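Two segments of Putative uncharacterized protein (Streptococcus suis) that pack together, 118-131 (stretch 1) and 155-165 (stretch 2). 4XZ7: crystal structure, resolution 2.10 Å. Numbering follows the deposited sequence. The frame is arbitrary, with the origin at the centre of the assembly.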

# COMPACT_ATOMS: atom_id res chain seq x y z
N GLU B 118 -0.23 2.69 -15.38
CA GLU B 118 0.05 1.26 -15.55
C GLU B 118 0.88 1.12 -16.82
O GLU B 118 0.79 1.97 -17.70
CB GLU B 118 -1.24 0.44 -15.66
CG GLU B 118 -1.99 0.61 -16.99
CD GLU B 118 -2.69 1.96 -17.12
OE1 GLU B 118 -2.78 2.70 -16.11
OE2 GLU B 118 -3.14 2.29 -18.24
N PRO B 119 1.70 0.06 -16.92
CA PRO B 119 2.56 -0.08 -18.10
C PRO B 119 1.85 0.15 -19.45
O PRO B 119 0.81 -0.44 -19.72
CB PRO B 119 3.07 -1.52 -17.97
CG PRO B 119 3.19 -1.70 -16.46
CD PRO B 119 1.96 -0.98 -15.91
N LYS B 120 2.39 1.06 -20.26
CA LYS B 120 1.90 1.24 -21.62
C LYS B 120 2.61 0.30 -22.59
O LYS B 120 3.74 -0.15 -22.35
CB LYS B 120 2.10 2.69 -22.07
CG LYS B 120 1.42 3.70 -21.15
CD LYS B 120 0.00 3.24 -20.80
CE LYS B 120 -0.59 4.01 -19.62
NZ LYS B 120 -0.79 5.46 -19.92
N ARG B 121 1.95 0.00 -23.71
CA ARG B 121 2.54 -0.85 -24.74
C ARG B 121 2.61 -0.11 -26.08
O ARG B 121 1.91 0.89 -26.29
CB ARG B 121 1.74 -2.16 -24.86
CG ARG B 121 1.84 -3.02 -23.62
CD ARG B 121 0.92 -4.24 -23.61
NE ARG B 121 0.69 -4.68 -22.22
CZ ARG B 121 1.09 -5.84 -21.73
NH1 ARG B 121 1.73 -6.71 -22.52
NH2 ARG B 121 0.86 -6.15 -20.47
N ILE B 122 3.48 -0.58 -26.96
CA ILE B 122 3.53 -0.07 -28.33
C ILE B 122 3.24 -1.25 -29.24
O ILE B 122 3.61 -2.40 -28.93
CB ILE B 122 4.91 0.59 -28.66
CG1 ILE B 122 4.99 1.03 -30.12
CG2 ILE B 122 6.08 -0.35 -28.36
CD1 ILE B 122 6.10 2.05 -30.35
N HIS B 123 2.55 -0.99 -30.35
CA HIS B 123 2.13 -2.05 -31.26
C HIS B 123 2.45 -1.68 -32.71
O HIS B 123 2.58 -0.51 -33.05
CB HIS B 123 0.63 -2.32 -31.14
CG HIS B 123 0.11 -2.29 -29.74
ND1 HIS B 123 0.10 -3.41 -28.92
CD2 HIS B 123 -0.44 -1.29 -29.01
CE1 HIS B 123 -0.42 -3.08 -27.75
NE2 HIS B 123 -0.75 -1.80 -27.78
N ALA B 124 2.56 -2.68 -33.57
CA ALA B 124 2.90 -2.40 -34.95
C ALA B 124 2.51 -3.57 -35.83
O ALA B 124 2.50 -4.71 -35.38
CB ALA B 124 4.39 -2.08 -35.08
N LEU B 125 2.18 -3.27 -37.09
CA LEU B 125 1.85 -4.32 -38.06
C LEU B 125 3.09 -4.97 -38.65
O LEU B 125 3.00 -5.93 -39.43
CB LEU B 125 0.97 -3.75 -39.17
CG LEU B 125 -0.42 -3.33 -38.70
CD1 LEU B 125 -1.14 -2.60 -39.81
CD2 LEU B 125 -1.24 -4.52 -38.21
N PHE B 126 4.26 -4.46 -38.29
CA PHE B 126 5.52 -5.09 -38.64
C PHE B 126 6.14 -5.62 -37.36
O PHE B 126 5.78 -5.20 -36.27
CB PHE B 126 6.46 -4.12 -39.36
CG PHE B 126 6.66 -2.82 -38.63
CD1 PHE B 126 7.66 -2.70 -37.68
CD2 PHE B 126 5.85 -1.74 -38.89
CE1 PHE B 126 7.84 -1.51 -37.00
CE2 PHE B 126 6.03 -0.55 -38.22
CZ PHE B 126 7.02 -0.44 -37.27
N LYS B 127 7.09 -6.53 -37.50
CA LYS B 127 7.63 -7.24 -36.35
C LYS B 127 8.42 -6.31 -35.46
O LYS B 127 9.38 -5.67 -35.90
CB LYS B 127 8.51 -8.40 -36.78
CG LYS B 127 9.12 -9.14 -35.61
CD LYS B 127 9.68 -10.49 -36.06
CE LYS B 127 10.30 -11.22 -34.89
NZ LYS B 127 10.91 -12.49 -35.32
N ILE B 128 8.00 -6.23 -34.21
CA ILE B 128 8.75 -5.51 -33.20
C ILE B 128 8.81 -6.39 -31.97
O ILE B 128 7.84 -7.09 -31.65
CB ILE B 128 8.10 -4.16 -32.85
CG1 ILE B 128 6.65 -4.35 -32.42
CG2 ILE B 128 8.18 -3.22 -34.04
CD1 ILE B 128 5.99 -3.15 -31.72
N GLU B 129 9.96 -6.37 -31.31
CA GLU B 129 10.12 -7.01 -30.01
C GLU B 129 11.25 -6.35 -29.23
O GLU B 129 12.09 -5.64 -29.80
CB GLU B 129 10.37 -8.51 -30.17
CG GLU B 129 11.27 -8.88 -31.32
CD GLU B 129 11.76 -10.32 -31.23
OE1 GLU B 129 12.99 -10.51 -31.09
OE2 GLU B 129 10.93 -11.27 -31.31
N LEU B 130 11.27 -6.56 -27.92
CA LEU B 130 12.46 -6.23 -27.12
C LEU B 130 13.15 -7.53 -26.75
O LEU B 130 12.53 -8.40 -26.13
CB LEU B 130 12.07 -5.43 -25.87
CG LEU B 130 11.38 -4.10 -26.15
CD1 LEU B 130 10.95 -3.43 -24.85
CD2 LEU B 130 12.29 -3.18 -26.97
N ASP B 131 14.42 -7.69 -27.14
CA ASP B 131 15.04 -9.01 -27.00
C ASP B 131 15.51 -9.28 -25.56
O ASP B 131 15.45 -8.42 -24.69
CB ASP B 131 16.20 -9.19 -28.00
CG ASP B 131 17.33 -8.19 -27.82
OD1 ASP B 131 17.37 -7.48 -26.78
OD2 ASP B 131 18.18 -8.13 -28.74
N GLY B 155 -5.45 -11.84 -42.16
CA GLY B 155 -4.57 -11.34 -43.20
C GLY B 155 -3.40 -10.50 -42.72
O GLY B 155 -2.65 -9.99 -43.53
N MET B 156 -3.23 -10.38 -41.40
CA MET B 156 -2.08 -9.66 -40.87
C MET B 156 -1.76 -10.07 -39.43
O MET B 156 -2.52 -10.80 -38.80
CB MET B 156 -2.33 -8.15 -40.95
CG MET B 156 -3.33 -7.64 -39.94
SD MET B 156 -4.01 -6.04 -40.42
CE MET B 156 -5.06 -6.52 -41.79
N THR B 157 -0.62 -9.60 -38.92
CA THR B 157 -0.15 -9.90 -37.57
C THR B 157 0.16 -8.61 -36.84
O THR B 157 0.81 -7.72 -37.39
CB THR B 157 1.11 -10.78 -37.62
OG1 THR B 157 0.83 -11.97 -38.36
CG2 THR B 157 1.57 -11.15 -36.23
N ILE B 158 -0.31 -8.50 -35.60
CA ILE B 158 -0.06 -7.32 -34.78
C ILE B 158 0.91 -7.69 -33.67
O ILE B 158 0.65 -8.62 -32.93
CB ILE B 158 -1.35 -6.76 -34.15
CG1 ILE B 158 -2.33 -6.34 -35.24
CG2 ILE B 158 -1.03 -5.57 -33.28
CD1 ILE B 158 -3.70 -5.90 -34.71
N TYR B 159 2.02 -6.96 -33.59
CA TYR B 159 3.08 -7.24 -32.62
C TYR B 159 3.07 -6.18 -31.55
O TYR B 159 2.74 -5.03 -31.82
CB TYR B 159 4.47 -7.24 -33.30
CG TYR B 159 4.61 -8.26 -34.42
CD1 TYR B 159 5.18 -9.50 -34.17
CD2 TYR B 159 4.17 -7.97 -35.72
CE1 TYR B 159 5.32 -10.42 -35.18
CE2 TYR B 159 4.31 -8.89 -36.73
CZ TYR B 159 4.88 -10.11 -36.46
OH TYR B 159 5.01 -11.03 -37.47
N SER B 160 3.47 -6.55 -30.34
CA SER B 160 3.29 -5.70 -29.16
C SER B 160 4.44 -5.88 -28.19
O SER B 160 4.93 -6.99 -28.03
CB SER B 160 1.98 -6.05 -28.43
OG SER B 160 0.84 -5.81 -29.22
N HIS B 161 4.83 -4.81 -27.51
CA HIS B 161 5.71 -4.99 -26.35
C HIS B 161 5.68 -3.72 -25.50
O HIS B 161 5.12 -2.71 -25.91
CB HIS B 161 7.15 -5.36 -26.76
CG HIS B 161 7.87 -4.29 -27.54
ND1 HIS B 161 8.17 -3.05 -27.02
CD2 HIS B 161 8.37 -4.29 -28.80
CE1 HIS B 161 8.81 -2.32 -27.92
NE2 HIS B 161 8.93 -3.04 -29.02
N GLY B 162 6.28 -3.79 -24.32
CA GLY B 162 6.29 -2.67 -23.40
C GLY B 162 6.83 -1.42 -24.04
O GLY B 162 7.78 -1.47 -24.82
N LEU B 163 6.19 -0.29 -23.72
CA LEU B 163 6.68 1.01 -24.13
C LEU B 163 7.30 1.72 -22.92
O LEU B 163 8.40 2.23 -23.01
CB LEU B 163 5.57 1.87 -24.74
CG LEU B 163 5.98 3.28 -25.17
CD1 LEU B 163 7.20 3.24 -26.08
CD2 LEU B 163 4.83 3.97 -25.87
N THR B 164 6.58 1.76 -21.80
CA THR B 164 7.12 2.39 -20.60
C THR B 164 7.91 1.40 -19.76
O THR B 164 7.61 0.20 -19.73
CB THR B 164 6.01 2.99 -19.70
OG1 THR B 164 5.11 1.94 -19.36
CG2 THR B 164 5.25 4.11 -20.43
N VAL B 165 8.93 1.91 -19.08
CA VAL B 165 9.68 1.13 -18.12
C VAL B 165 9.32 1.62 -16.72
O VAL B 165 8.95 2.79 -16.53
CB VAL B 165 11.21 1.22 -18.38
CG1 VAL B 165 11.53 0.75 -19.78
CG2 VAL B 165 11.71 2.63 -18.19
O HOH W 1 5.50 -1.58 -20.26
O HOH W 2 1.51 -8.43 -40.46
O HOH W 3 6.52 -8.71 -29.94

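This contact is a short antiparallel β-ladder, extended at both ends by less regular links and covered on one face by two aromatic rings against which the chain of stretch 1 folds back. Strands 121-124 and 157-162 run at 160° to each other, and their pairing shows the alternation typical of antiparallel sheets. In the hydrogen-bonded pair I122–H161, I122 N donates to H161 O at 2.9 Å and H161 N to I122 O at 3.1 Å; in A124–Y159, A124 N reaches Y159 O and Y159 N reaches A124 O, both at 2.9 Å. Between them lies the non-hydrogen-bonded pair H123–S160, whose backbones approach to 4.4 Å between CA atoms. Here the side chains take up the link: both project from the same face, and H123 ND1 lies 2.5 Å from S160 OG, a very short hydrogen bond in which either atom could be the donor.

Beyond G162 the ladder gives way to a different pattern. L163 N donates to K120 O at 2.8 Å, while K120 N donates to T164 OG1 at 3.0 Å, so a threonine hydroxyl accepts the bond from the backbone. Water 1 donates to both K120 O and T164 O. At the other end, water 2 joins T157 N to L125 O, spanning two chain segments that no longer bond directly here, and L125 CD2 packs 3.6 Å from I158 CG1.

The face bearing I122, A124, Y159 and H161 receives the returning segment of stretch 1. K127 CA sits 3.6 Å from the centroid of the Y159 ring, and L130 CG is equally far from that of H161; both are CH-π contacts nearly along the ring normal. H161 ND1 also donates to G162 O at 2.7 Å, a bond that helps to fix the imidazole beneath L130.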